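Local coordinates for methyltransferase (Streptococcus pyogenes, PDB 2ESR), which probably transfers methyl groups from S-adenosylmethionine to ribosomal RNA, as in related RsmD-type enzymes, at residues Arg19-Phe23 with Gly44-Ala49; Phe39-Gly43 with Ile69-Asn73; Phe101-Asp107 with Gln131-Glu137; Ile115-Glu120 with Leu144-Ala149. One frame throughout, in Å; residues are numbered along the deposited sequence.

Contact 1 (Arg19-Phe23 with Gly44-Ala49); sequences RGAIF and GLAIEA
The Phe23 ring overlaps Leu45, Glu48 and Ala49 of helix 44-51, touching backbone and side chains alike. From a chi1 near -77° (m), Phe23 CZ comes to 3.5 Å from Leu45 O, which meets the ring at its edge, Phe23 CE2 to 3.3 Å from Glu48 CG, and Phe23 CE1 to 3.7 Å from Ala49 CB. Leu45, with the mt rotamer, folds CD2 back to 4.2 Å from Phe23 CE2 and 4.0 Å from Ile22 CD1. The segments, both alpha-helical, cross at -62° with the axes 11.2 Å apart at closest, and the CA atoms pair Arg19 with Leu45 (7.2 Å) and Phe23 with Ala49 (7.8 Å). So wide a separation illustrates how long side chains, rather than close backbones, can join two helices. Arg19 (chi1 m, chi2 t, chi3 m) donates from NH1 to Gly44 O (2.9 Å, 149°), a carbonyl that also accepts Glu48 N within its own helix. Glu48 (chi1 t) places OE1 over one guanidinium face, and the long salt bridge from Arg19 NH2 to Glu48 OE1 (3.7 Å) is purely electrostatic, while Glu48 OE2 pairs with Arg52. The helices pack side by side on one sheet face of a Rossmann-like methyltransferase fold, helix 44-51 following the glycine-rich loop. Beneath them runs strand 101-106, whose Phe105 touches Phe23, Leu45 and Ala49; Ala46 packs on strand 56-60, and Ile22 on Tyr159 of strand 151-159.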
loop_
_atom_site.group_PDB
_atom_site.type_symbol
_atom_site.label_atom_id
_atom_site.label_comp_id
_atom_site.label_asym_id
_atom_site.label_seq_id
_atom_site.Cartn_x
_atom_site.Cartn_y
_atom_site.Cartn_z
ATOM N N ARG A 19 -17.658 15.636 -5.890
ATOM C CA ARG A 19 -16.494 15.044 -6.541
ATOM C C ARG A 19 -16.368 15.454 -8.005
ATOM O O ARG A 19 -15.265 15.646 -8.504
ATOM C CB ARG A 19 -16.526 13.514 -6.426
ATOM C CG ARG A 19 -16.285 13.001 -5.010
ATOM C CD ARG A 19 -16.038 11.499 -4.973
ATOM N NE ARG A 19 -17.192 10.726 -5.425
ATOM C CZ ARG A 19 -17.270 9.398 -5.383
ATOM N NH1 ARG A 19 -16.256 8.681 -4.908
ATOM N NH2 ARG A 19 -18.365 8.782 -5.811
ATOM N N GLY A 20 -17.499 15.591 -8.690
ATOM C CA GLY A 20 -17.457 15.994 -10.082
ATOM C C GLY A 20 -16.739 17.321 -10.240
ATOM O O GLY A 20 -15.909 17.488 -11.135
ATOM N N ALA A 21 -17.052 18.265 -9.359
ATOM C CA ALA A 21 -16.441 19.590 -9.391
ATOM C C ALA A 21 -14.946 19.496 -9.106
ATOM O O ALA A 21 -14.127 20.061 -9.828
ATOM C CB ALA A 21 -17.105 20.490 -8.366
ATOM N N ILE A 22 -14.595 18.783 -8.043
ATOM C CA ILE A 22 -13.199 18.621 -7.676
ATOM C C ILE A 22 -12.393 18.027 -8.826
ATOM O O ILE A 22 -11.352 18.556 -9.211
ATOM C CB ILE A 22 -13.057 17.704 -6.445
ATOM C CG1 ILE A 22 -13.664 18.396 -5.220
ATOM C CG2 ILE A 22 -11.590 17.350 -6.221
ATOM C CD1 ILE A 22 -13.636 17.555 -3.952
ATOM N N PHE A 23 -12.877 16.930 -9.390
ATOM C CA PHE A 23 -12.131 16.296 -10.458
ATOM C C PHE A 23 -12.090 17.062 -11.762
ATOM O O PHE A 23 -11.225 16.808 -12.597
ATOM C CB PHE A 23 -12.616 14.859 -10.643
ATOM C CG PHE A 23 -12.092 13.935 -9.584
ATOM C CD1 PHE A 23 -10.775 13.480 -9.641
ATOM C CD2 PHE A 23 -12.872 13.596 -8.485
ATOM C CE1 PHE A 23 -10.240 12.706 -8.620
ATOM C CE2 PHE A 23 -12.347 12.820 -7.451
ATOM C CZ PHE A 23 -11.023 12.374 -7.521
ATOM N N GLY A 44 -13.685 8.326 -0.333
ATOM C CA GLY A 44 -14.331 8.725 -1.574
ATOM C C GLY A 44 -13.453 9.358 -2.640
ATOM O O GLY A 44 -13.580 9.032 -3.819
ATOM N N LEU A 45 -12.560 10.260 -2.244
ATOM C CA LEU A 45 -11.689 10.917 -3.215
ATOM C C LEU A 45 -10.681 9.965 -3.848
ATOM O O LEU A 45 -10.486 9.987 -5.060
ATOM C CB LEU A 45 -10.955 12.090 -2.562
ATOM C CG LEU A 45 -11.876 13.241 -2.138
ATOM C CD1 LEU A 45 -11.062 14.332 -1.465
ATOM C CD2 LEU A 45 -12.601 13.787 -3.366
ATOM N N ALA A 46 -10.051 9.128 -3.032
ATOM C CA ALA A 46 -9.068 8.184 -3.554
ATOM C C ALA A 46 -9.720 7.204 -4.526
ATOM O O ALA A 46 -9.173 6.905 -5.586
ATOM C CB ALA A 46 -8.408 7.418 -2.407
ATOM N N ILE A 47 -10.897 6.711 -4.158
ATOM C CA ILE A 47 -11.615 5.757 -4.993
ATOM C C ILE A 47 -12.010 6.379 -6.333
ATOM O O ILE A 47 -11.828 5.770 -7.384
ATOM C CB ILE A 47 -12.870 5.240 -4.262
ATOM C CG1 ILE A 47 -12.441 4.506 -2.987
ATOM C CG2 ILE A 47 -13.678 4.322 -5.175
ATOM C CD1 ILE A 47 -13.583 4.065 -2.109
ATOM N N GLU A 48 -12.526 7.599 -6.297
ATOM C CA GLU A 48 -12.927 8.264 -7.532
ATOM C C GLU A 48 -11.706 8.545 -8.404
ATOM O O GLU A 48 -11.766 8.404 -9.623
ATOM C CB GLU A 48 -13.670 9.562 -7.216
ATOM C CG GLU A 48 -14.215 10.306 -8.427
ATOM C CD GLU A 48 -15.197 9.483 -9.243
ATOM O OE1 GLU A 48 -16.009 8.744 -8.643
ATOM O OE2 GLU A 48 -15.170 9.589 -10.488
ATOM N N ALA A 49 -10.589 8.911 -7.780
ATOM C CA ALA A 49 -9.370 9.206 -8.529
ATOM C C ALA A 49 -8.884 7.970 -9.273
ATOM O O ALA A 49 -8.425 8.059 -10.408
ATOM C CB ALA A 49 -8.275 9.717 -7.590
#

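Contact 2 (Phe39-Gly43 with Ile69-Asn73); sequences FAGSG and IIQDN
Apolar packing, one polar link and a glycine-dependent turn divide the work where the loop after strand 34-38 meets helix 64-75. The packing centres on Ile70, whose extended mt side chain brings CD1 to 4.0 Å from Ala40 CB and 3.1 Å from Gly41 O, and CG1 to 3.5 Å from Ser42 C; Ser42 and Ile70 are the nearest CA pair, at 5.0 Å. Ile69 CG2 adds a touch at 3.9 Å from Ser42 OG. The polar link is weak: Asn73 ND2 donates to Ser42 O at 3.2 Å and 135°. Backbone geometry sets the loop, a type II' turn from Ala40 to Gly43 closed by Gly43 N to Ala40 O (2.8 Å). Gly41 (64/-117) and Gly43 (72/9) have positive phi, and Gly43 occupies the N-cap position of helix 44-51. Sequence and topology fit the glycine-rich motif of Rossmann-like methyltransferases, which in relatives lines the S-adenosylmethionine pocket. Chemically, a CB on Gly43 would sit only 3.5 Å from Ile70 CG1, so packing and backbone torsion both favour glycine.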
loop_
_atom_site.group_PDB
_atom_site.type_symbol
_atom_site.label_atom_id
_atom_site.label_comp_id
_atom_site.label_asym_id
_atom_site.label_seq_id
_atom_site.Cartn_x
_atom_site.Cartn_y
_atom_site.Cartn_z
ATOM N N PHE A 39 -5.961 11.109 6.141
ATOM C CA PHE A 39 -7.199 11.477 6.827
ATOM C C PHE A 39 -8.291 11.122 5.818
ATOM O O PHE A 39 -9.197 11.909 5.553
ATOM C CB PHE A 39 -7.229 12.980 7.135
ATOM C CG PHE A 39 -5.935 13.519 7.694
ATOM C CD1 PHE A 39 -4.987 14.097 6.852
ATOM C CD2 PHE A 39 -5.663 13.441 9.057
ATOM C CE1 PHE A 39 -3.784 14.590 7.361
ATOM C CE2 PHE A 39 -4.462 13.931 9.576
ATOM C CZ PHE A 39 -3.523 14.507 8.725
ATOM N N ALA A 40 -8.187 9.914 5.272
ATOM C CA ALA A 40 -9.080 9.412 4.230
ATOM C C ALA A 40 -10.593 9.432 4.427
ATOM O O ALA A 40 -11.336 9.509 3.446
ATOM C CB ALA A 40 -8.642 8.012 3.831
ATOM N N GLY A 41 -11.058 9.352 5.669
ATOM C CA GLY A 41 -12.493 9.359 5.908
ATOM C C GLY A 41 -13.167 8.144 5.296
ATOM O O GLY A 41 -12.885 7.017 5.696
ATOM N N SER A 42 -14.057 8.367 4.332
ATOM C CA SER A 42 -14.747 7.270 3.663
ATOM C C SER A 42 -13.970 6.841 2.417
ATOM O O SER A 42 -14.374 5.919 1.703
ATOM C CB SER A 42 -16.165 7.695 3.277
ATOM O OG SER A 42 -16.908 8.061 4.430
ATOM N N GLY A 43 -12.856 7.525 2.165
ATOM C CA GLY A 43 -12.012 7.211 1.023
ATOM C C GLY A 43 -12.582 7.586 -0.334
ATOM O O GLY A 43 -12.020 7.223 -1.364
ATOM N N ILE A 69 -16.088 1.627 6.557
ATOM C CA ILE A 69 -16.721 2.200 5.380
ATOM C C ILE A 69 -15.791 2.124 4.178
ATOM O O ILE A 69 -16.200 1.722 3.091
ATOM C CB ILE A 69 -17.124 3.661 5.633
ATOM C CG1 ILE A 69 -18.139 3.716 6.775
ATOM C CG2 ILE A 69 -17.719 4.270 4.369
ATOM C CD1 ILE A 69 -18.527 5.113 7.197
ATOM N N ILE A 70 -14.533 2.500 4.378
ATOM C CA ILE A 70 -13.561 2.465 3.296
ATOM C C ILE A 70 -13.443 1.067 2.710
ATOM O O ILE A 70 -13.511 0.885 1.498
ATOM C CB ILE A 70 -12.166 2.902 3.779
ATOM C CG1 ILE A 70 -12.188 4.374 4.186
ATOM C CG2 ILE A 70 -11.145 2.664 2.679
ATOM C CD1 ILE A 70 -10.881 4.859 4.784
ATOM N N GLN A 71 -13.263 0.081 3.581
ATOM C CA GLN A 71 -13.126 -1.301 3.144
ATOM C C GLN A 71 -14.309 -1.753 2.298
ATOM O O GLN A 71 -14.133 -2.445 1.294
ATOM C CB GLN A 71 -12.941 -2.211 4.363
ATOM C CG GLN A 71 -11.569 -2.046 5.009
ATOM C CD GLN A 71 -11.430 -2.778 6.331
ATOM O OE1 GLN A 71 -11.691 -3.975 6.422
ATOM N NE2 GLN A 71 -11.010 -2.057 7.364
ATOM N N ASP A 72 -15.512 -1.353 2.692
ATOM C CA ASP A 72 -16.710 -1.715 1.942
ATOM C C ASP A 72 -16.723 -1.025 0.579
ATOM O O ASP A 72 -16.991 -1.662 -0.440
ATOM C CB ASP A 72 -17.968 -1.335 2.730
ATOM C CG ASP A 72 -18.177 -2.211 3.954
ATOM O OD1 ASP A 72 -19.084 -1.900 4.758
ATOM O OD2 ASP A 72 -17.443 -3.212 4.113
ATOM N N ASN A 73 -16.432 0.276 0.562
ATOM C CA ASN A 73 -16.414 1.038 -0.684
ATOM C C ASN A 73 -15.382 0.482 -1.659
ATOM O O ASN A 73 -15.594 0.481 -2.869
ATOM C CB ASN A 73 -16.101 2.519 -0.420
ATOM C CG ASN A 73 -17.234 3.248 0.281
ATOM O OD1 ASN A 73 -18.398 3.112 -0.089
ATOM N ND2 ASN A 73 -16.893 4.043 1.286
#

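Contact 3 (Phe101-Asp107 with Gln131-Glu137); sequences FDLVFLD and QVMVVCE
Gln131 begins the pairing indirectly: a water donates to its O and to Asp102 O, 2.8 Å from each, where both segments turn a corner. Val132 CG2 lies 3.4 Å from Phe101 O and 4.2 Å from Val104 CG2. Selenomethionine Met133 pairs in parallel with Leu103 (CA-CA 5.0 Å), its N donating to Asp102 O (3.1 Å) and its O accepting Val104 N (2.9 Å). Val134 faces Val104, CG2 to CB 4.2 Å, and sets CG1 3.7 Å from Leu106 CD1. The strands, 4.7 Å apart at their axes and inclined by 16°, are the beta elements of a beta-alpha-beta crossover in a Rossmann-like sheet; helix 111-124 connects them and lies on the face of Val104, Leu106, Val134 and Cys136. Val135 repeats the pattern, its N bonding Val104 O (2.7 Å) and its O accepting Leu106 N (2.9 Å), while its CB packs 3.7 Å from Phe105 CD1 on the other face. Cys136 lies opposite Leu106, its CA 3.3 Å from Leu106 O in a CA-H...O contact between hydrogen bonds made by Val135 and Glu137. Glu137 N reaches Leu106 O (3.2 Å); Glu137 OE1 and Asp107 OD1, like charges 3.8 Å apart, share a water 2.7 Å from each.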
loop_
_atom_site.group_PDB
_atom_site.type_symbol
_atom_site.label_atom_id
_atom_site.label_comp_id
_atom_site.label_asym_id
_atom_site.label_seq_id
_atom_site.Cartn_x
_atom_site.Cartn_y
_atom_site.Cartn_z
ATOM N N PHE A 101 4.427 10.183 -4.681
ATOM C CA PHE A 101 2.992 10.222 -4.922
ATOM C C PHE A 101 2.661 11.340 -5.887
ATOM O O PHE A 101 3.204 12.433 -5.787
ATOM C CB PHE A 101 2.256 10.406 -3.601
ATOM C CG PHE A 101 2.310 9.189 -2.728
ATOM C CD1 PHE A 101 1.446 8.127 -2.958
ATOM C CD2 PHE A 101 3.264 9.075 -1.723
ATOM C CE1 PHE A 101 1.531 6.959 -2.204
ATOM C CE2 PHE A 101 3.355 7.907 -0.960
ATOM C CZ PHE A 101 2.488 6.850 -1.203
ATOM N N ASP A 102 1.770 11.050 -6.826
ATOM C CA ASP A 102 1.383 12.011 -7.852
ATOM C C ASP A 102 0.175 12.859 -7.485
ATOM O O ASP A 102 0.011 13.978 -7.986
ATOM C CB ASP A 102 1.108 11.262 -9.154
ATOM C CG ASP A 102 2.244 10.333 -9.537
ATOM O OD1 ASP A 102 2.130 9.108 -9.310
ATOM O OD2 ASP A 102 3.260 10.833 -10.049
ATOM N N LEU A 103 -0.668 12.329 -6.609
ATOM C CA LEU A 103 -1.869 13.034 -6.191
ATOM C C LEU A 103 -2.091 12.764 -4.707
ATOM O O LEU A 103 -2.152 11.617 -4.276
ATOM C CB LEU A 103 -3.068 12.538 -7.011
ATOM C CG LEU A 103 -4.475 13.073 -6.703
ATOM C CD1 LEU A 103 -4.505 14.605 -6.809
ATOM C CD2 LEU A 103 -5.467 12.453 -7.694
ATOM N N VAL A 104 -2.200 13.829 -3.928
ATOM C CA VAL A 104 -2.393 13.695 -2.499
ATOM C C VAL A 104 -3.661 14.427 -2.085
ATOM O O VAL A 104 -3.872 15.569 -2.475
ATOM C CB VAL A 104 -1.184 14.299 -1.734
ATOM C CG1 VAL A 104 -1.387 14.168 -0.232
ATOM C CG2 VAL A 104 0.103 13.590 -2.158
ATOM N N PHE A 105 -4.509 13.753 -1.321
ATOM C CA PHE A 105 -5.735 14.366 -0.832
ATOM C C PHE A 105 -5.588 14.612 0.660
ATOM O O PHE A 105 -5.214 13.703 1.407
ATOM C CB PHE A 105 -6.938 13.458 -1.092
ATOM C CG PHE A 105 -7.335 13.381 -2.540
ATOM C CD1 PHE A 105 -7.838 14.496 -3.191
ATOM C CD2 PHE A 105 -7.174 12.201 -3.258
ATOM C CE1 PHE A 105 -8.173 14.442 -4.550
ATOM C CE2 PHE A 105 -7.506 12.133 -4.616
ATOM C CZ PHE A 105 -8.006 13.257 -5.263
ATOM N N LEU A 106 -5.885 15.838 1.090
ATOM C CA LEU A 106 -5.774 16.207 2.500
ATOM C C LEU A 106 -7.028 16.923 2.982
ATOM O O LEU A 106 -7.387 17.980 2.466
ATOM C CB LEU A 106 -4.582 17.144 2.733
ATOM C CG LEU A 106 -3.170 16.735 2.319
ATOM C CD1 LEU A 106 -2.204 17.847 2.736
ATOM C CD2 LEU A 106 -2.770 15.415 2.981
ATOM N N ASP A 107 -7.690 16.333 3.969
ATOM C CA ASP A 107 -8.888 16.924 4.573
ATOM C C ASP A 107 -8.799 16.501 6.033
ATOM O O ASP A 107 -9.504 15.595 6.478
ATOM C CB ASP A 107 -10.166 16.371 3.934
ATOM C CG ASP A 107 -11.420 17.045 4.475
ATOM O OD1 ASP A 107 -12.510 16.859 3.894
ATOM O OD2 ASP A 107 -11.308 17.759 5.495
ATOM N N GLN A 131 5.540 16.481 -10.459
ATOM C CA GLN A 131 4.255 16.991 -10.943
ATOM C C GLN A 131 3.089 16.724 -10.007
ATOM O O GLN A 131 1.938 16.636 -10.435
ATOM C CB GLN A 131 3.954 16.374 -12.307
ATOM C CG GLN A 131 4.962 16.752 -13.372
ATOM C CD GLN A 131 5.013 18.246 -13.591
ATOM O OE1 GLN A 131 3.980 18.885 -13.796
ATOM N NE2 GLN A 131 6.214 18.817 -13.548
ATOM N N VAL A 132 3.384 16.619 -8.718
ATOM C CA VAL A 132 2.346 16.345 -7.735
ATOM C C VAL A 132 1.265 17.418 -7.631
ATOM O O VAL A 132 1.502 18.603 -7.882
ATOM C CB VAL A 132 2.964 16.177 -6.319
ATOM C CG1 VAL A 132 3.460 17.513 -5.817
ATOM C CG2 VAL A 132 1.950 15.588 -5.350
HETATM N N MSE A 133 0.067 16.977 -7.271
HETATM C CA MSE A 133 -1.040 17.872 -7.009
HETATM C C MSE A 133 -1.477 17.498 -5.589
HETATM O O MSE A 133 -1.817 16.335 -5.324
HETATM C CB MSE A 133 -2.195 17.651 -7.989
HETATM C CG MSE A 133 -1.958 18.287 -9.340
HETATM SE SE MSE A 133 -3.524 18.071 -10.430
HETATM C CE MSE A 133 -3.357 16.208 -10.804
ATOM N N VAL A 134 -1.399 18.456 -4.669
ATOM C CA VAL A 134 -1.840 18.234 -3.292
ATOM C C VAL A 134 -3.168 18.979 -3.181
ATOM O O VAL A 134 -3.221 20.221 -3.177
ATOM C CB VAL A 134 -0.828 18.779 -2.259
ATOM C CG1 VAL A 134 -1.348 18.529 -0.843
ATOM C CG2 VAL A 134 0.510 18.070 -2.428
ATOM N N VAL A 135 -4.239 18.199 -3.123
ATOM C CA VAL A 135 -5.597 18.715 -3.073
ATOM C C VAL A 135 -6.141 18.771 -1.663
ATOM O O VAL A 135 -6.275 17.747 -0.990
ATOM C CB VAL A 135 -6.531 17.838 -3.938
ATOM C CG1 VAL A 135 -7.931 18.398 -3.927
ATOM C CG2 VAL A 135 -5.994 17.767 -5.362
ATOM N N CYS A 136 -6.479 19.980 -1.233
ATOM C CA CYS A 136 -6.996 20.202 0.102
ATOM C C CYS A 136 -8.451 20.625 0.076
ATOM O O CYS A 136 -8.805 21.582 -0.601
ATOM C CB CYS A 136 -6.187 21.297 0.793
ATOM S SG CYS A 136 -4.403 21.030 0.768
ATOM N N GLU A 137 -9.295 19.906 0.807
ATOM C CA GLU A 137 -10.708 20.269 0.883
ATOM C C GLU A 137 -10.923 20.727 2.317
ATOM O O GLU A 137 -10.595 20.005 3.264
ATOM C CB GLU A 137 -11.606 19.071 0.554
ATOM C CG GLU A 137 -13.094 19.398 0.635
ATOM C CD GLU A 137 -13.971 18.293 0.076
ATOM O OE1 GLU A 137 -13.661 17.106 0.321
ATOM O OE2 GLU A 137 -14.975 18.614 -0.598
HETATM O O HOH W 1 0.321 14.427 -10.707
HETATM O O HOH W 2 -12.740 15.123 1.819
#

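Contact 4 (Ile115-Glu120 with Leu144-Ala149); sequences IVATIE and LPKEIA
Ile148 gives up more surface than any other residue here, 95 Å², and shows how one branched side chain can join an edge strand to a helix. It sits on the short strand 147-148 with extended torsions (-141/118) and the mt rotamer, its CA 6.4 Å from that of Val116. Ile148 CG2 packs 3.5 Å from Ile119 CG2 and 3.9 Å from Val116 O; Ile148 CD1 lies 4.1 Å from Val116 CG2 and 4.3 Å from Ile115 CG2. Val116 (46 Å²), with chi1 near 180° (t), also holds CG2 3.9 Å from Pro145 CG. Ile115 (44 Å²), again mt, sends CD1 to 4.0 Å from Leu144 CD2. The partners come from successive turns of the regular alpha helix 111-124, while Leu144 and Pro145 approach in extended conformation (-107/151 and -70/148). Past Ile148 the chain bends at Ala149, whose torsions (55/-129) have positive phi; there Glu120 OE1 accepts a weak hydrogen bond from Ala149 N (3.2 Å, 121°). Tyr167 of strand 162-169 lies against Leu144, Ile119 and Ile148, so the contact fastens the crossover helix to the antiparallel end of the sheet. Chemically, this is a joint of aliphatic surfaces, shape more than charge, with its one polar link marginal in geometry and placed at the exposed Glu120 and Ala149.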
loop_
_atom_site.group_PDB
_atom_site.type_symbol
_atom_site.label_atom_id
_atom_site.label_comp_id
_atom_site.label_asym_id
_atom_site.label_seq_id
_atom_site.Cartn_x
_atom_site.Cartn_y
_atom_site.Cartn_z
ATOM N N ILE A 115 -2.758 20.952 7.557
ATOM C CA ILE A 115 -2.405 20.959 6.141
ATOM C C ILE A 115 -0.970 21.454 5.978
ATOM O O ILE A 115 -0.172 20.840 5.275
ATOM C CB ILE A 115 -3.375 21.832 5.337
ATOM C CG1 ILE A 115 -4.708 21.085 5.201
ATOM C CG2 ILE A 115 -2.788 22.178 3.971
ATOM C CD1 ILE A 115 -5.784 21.876 4.491
ATOM N N VAL A 116 -0.630 22.545 6.652
ATOM C CA VAL A 116 0.727 23.077 6.548
ATOM C C VAL A 116 1.761 22.075 7.085
ATOM O O VAL A 116 2.756 21.772 6.421
ATOM C CB VAL A 116 0.847 24.416 7.313
ATOM C CG1 VAL A 116 2.296 24.891 7.321
ATOM C CG2 VAL A 116 -0.037 25.464 6.651
ATOM N N ALA A 117 1.520 21.545 8.277
ATOM C CA ALA A 117 2.457 20.598 8.865
ATOM C C ALA A 117 2.610 19.351 7.997
ATOM O O ALA A 117 3.713 18.840 7.828
ATOM C CB ALA A 117 1.988 20.202 10.261
ATOM N N THR A 118 1.502 18.866 7.445
ATOM C CA THR A 118 1.555 17.655 6.631
ATOM C C THR A 118 2.302 17.857 5.318
ATOM O O THR A 118 3.103 17.013 4.929
ATOM C CB THR A 118 0.136 17.110 6.362
ATOM O OG1 THR A 118 -0.491 16.818 7.620
ATOM C CG2 THR A 118 0.194 15.829 5.533
ATOM N N ILE A 119 2.048 18.970 4.633
ATOM C CA ILE A 119 2.738 19.229 3.371
ATOM C C ILE A 119 4.229 19.430 3.635
ATOM O O ILE A 119 5.077 18.975 2.861
ATOM C CB ILE A 119 2.124 20.447 2.649
ATOM C CG1 ILE A 119 0.690 20.098 2.227
ATOM C CG2 ILE A 119 2.964 20.823 1.434
ATOM C CD1 ILE A 119 -0.062 21.215 1.550
ATOM N N GLU A 120 4.559 20.103 4.734
ATOM C CA GLU A 120 5.963 20.295 5.079
ATOM C C GLU A 120 6.616 18.934 5.319
ATOM O O GLU A 120 7.740 18.691 4.876
ATOM C CB GLU A 120 6.095 21.151 6.338
ATOM C CG GLU A 120 5.771 22.616 6.133
ATOM C CD GLU A 120 6.892 23.378 5.444
ATOM O OE1 GLU A 120 6.714 24.589 5.180
ATOM O OE2 GLU A 120 7.952 22.774 5.173
ATOM N N LEU A 144 -5.727 29.362 3.655
ATOM C CA LEU A 144 -4.465 28.652 3.569
ATOM C C LEU A 144 -3.398 29.560 2.962
ATOM O O LEU A 144 -3.699 30.432 2.153
ATOM C CB LEU A 144 -4.628 27.387 2.725
ATOM C CG LEU A 144 -5.636 26.356 3.256
ATOM C CD1 LEU A 144 -5.746 25.214 2.255
ATOM C CD2 LEU A 144 -5.190 25.830 4.616
ATOM N N PRO A 145 -2.131 29.351 3.338
ATOM C CA PRO A 145 -1.036 30.173 2.818
ATOM C C PRO A 145 -0.737 29.922 1.344
ATOM O O PRO A 145 -0.899 28.806 0.843
ATOM C CB PRO A 145 0.127 29.794 3.727
ATOM C CG PRO A 145 -0.125 28.345 3.969
ATOM C CD PRO A 145 -1.619 28.287 4.223
ATOM N N LYS A 146 -0.297 30.966 0.650
ATOM C CA LYS A 146 0.016 30.834 -0.767
ATOM C C LYS A 146 1.156 29.865 -1.019
ATOM O O LYS A 146 1.209 29.220 -2.066
ATOM C CB LYS A 146 0.352 32.197 -1.374
ATOM C CG LYS A 146 -0.876 33.048 -1.646
ATOM C CD LYS A 146 -0.539 34.227 -2.546
ATOM C CE LYS A 146 -1.789 35.007 -2.930
ATOM N NZ LYS A 146 -1.466 36.172 -3.806
ATOM N N GLU A 147 2.071 29.766 -0.065
ATOM C CA GLU A 147 3.200 28.859 -0.204
ATOM C C GLU A 147 3.432 28.011 1.037
ATOM O O GLU A 147 3.289 28.476 2.167
ATOM C CB GLU A 147 4.483 29.638 -0.522
ATOM C CG GLU A 147 4.529 30.232 -1.918
ATOM C CD GLU A 147 5.786 31.053 -2.165
ATOM O OE1 GLU A 147 5.964 31.534 -3.304
ATOM O OE2 GLU A 147 6.593 31.218 -1.224
ATOM N N ILE A 148 3.786 26.756 0.805
ATOM C CA ILE A 148 4.089 25.810 1.872
ATOM C C ILE A 148 5.274 25.014 1.353
ATOM O O ILE A 148 5.163 24.337 0.333
ATOM C CB ILE A 148 2.929 24.833 2.132
ATOM C CG1 ILE A 148 1.680 25.600 2.568
ATOM C CG2 ILE A 148 3.339 23.822 3.196
ATOM C CD1 ILE A 148 0.434 24.721 2.692
ATOM N N ALA A 149 6.403 25.095 2.048
ATOM C CA ALA A 149 7.599 24.387 1.612
ATOM C C ALA A 149 7.892 24.816 0.172
ATOM O O ALA A 149 7.916 26.004 -0.130
ATOM C CB ALA A 149 7.375 22.875 1.690
#

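Along the chain, contacts 1 and 2 cross, and both close before contacts 3 and 4, which cross likewise. Contact 3 lies nearest the chain's centre and joins neighbouring parallel strands of the mixed sheet; contact 1 packs on one face of that pair (centres 11 Å apart, meeting at Phe105), contact 4 on the other (12 Å, meeting at Leu106 and Val134). Contacts 1 and 2, with centres 13 Å apart, touch through Ile47 and Asn73. Although the centres of contacts 2 and 4 are 25 Å apart, Phe39 reaches Thr118 and packs against Asp107. The glycine-rich loop thus adjoins Asp107, which opens a DPPY sequence, consistent with the cofactor and substrate sites of amino-directed methyltransferases.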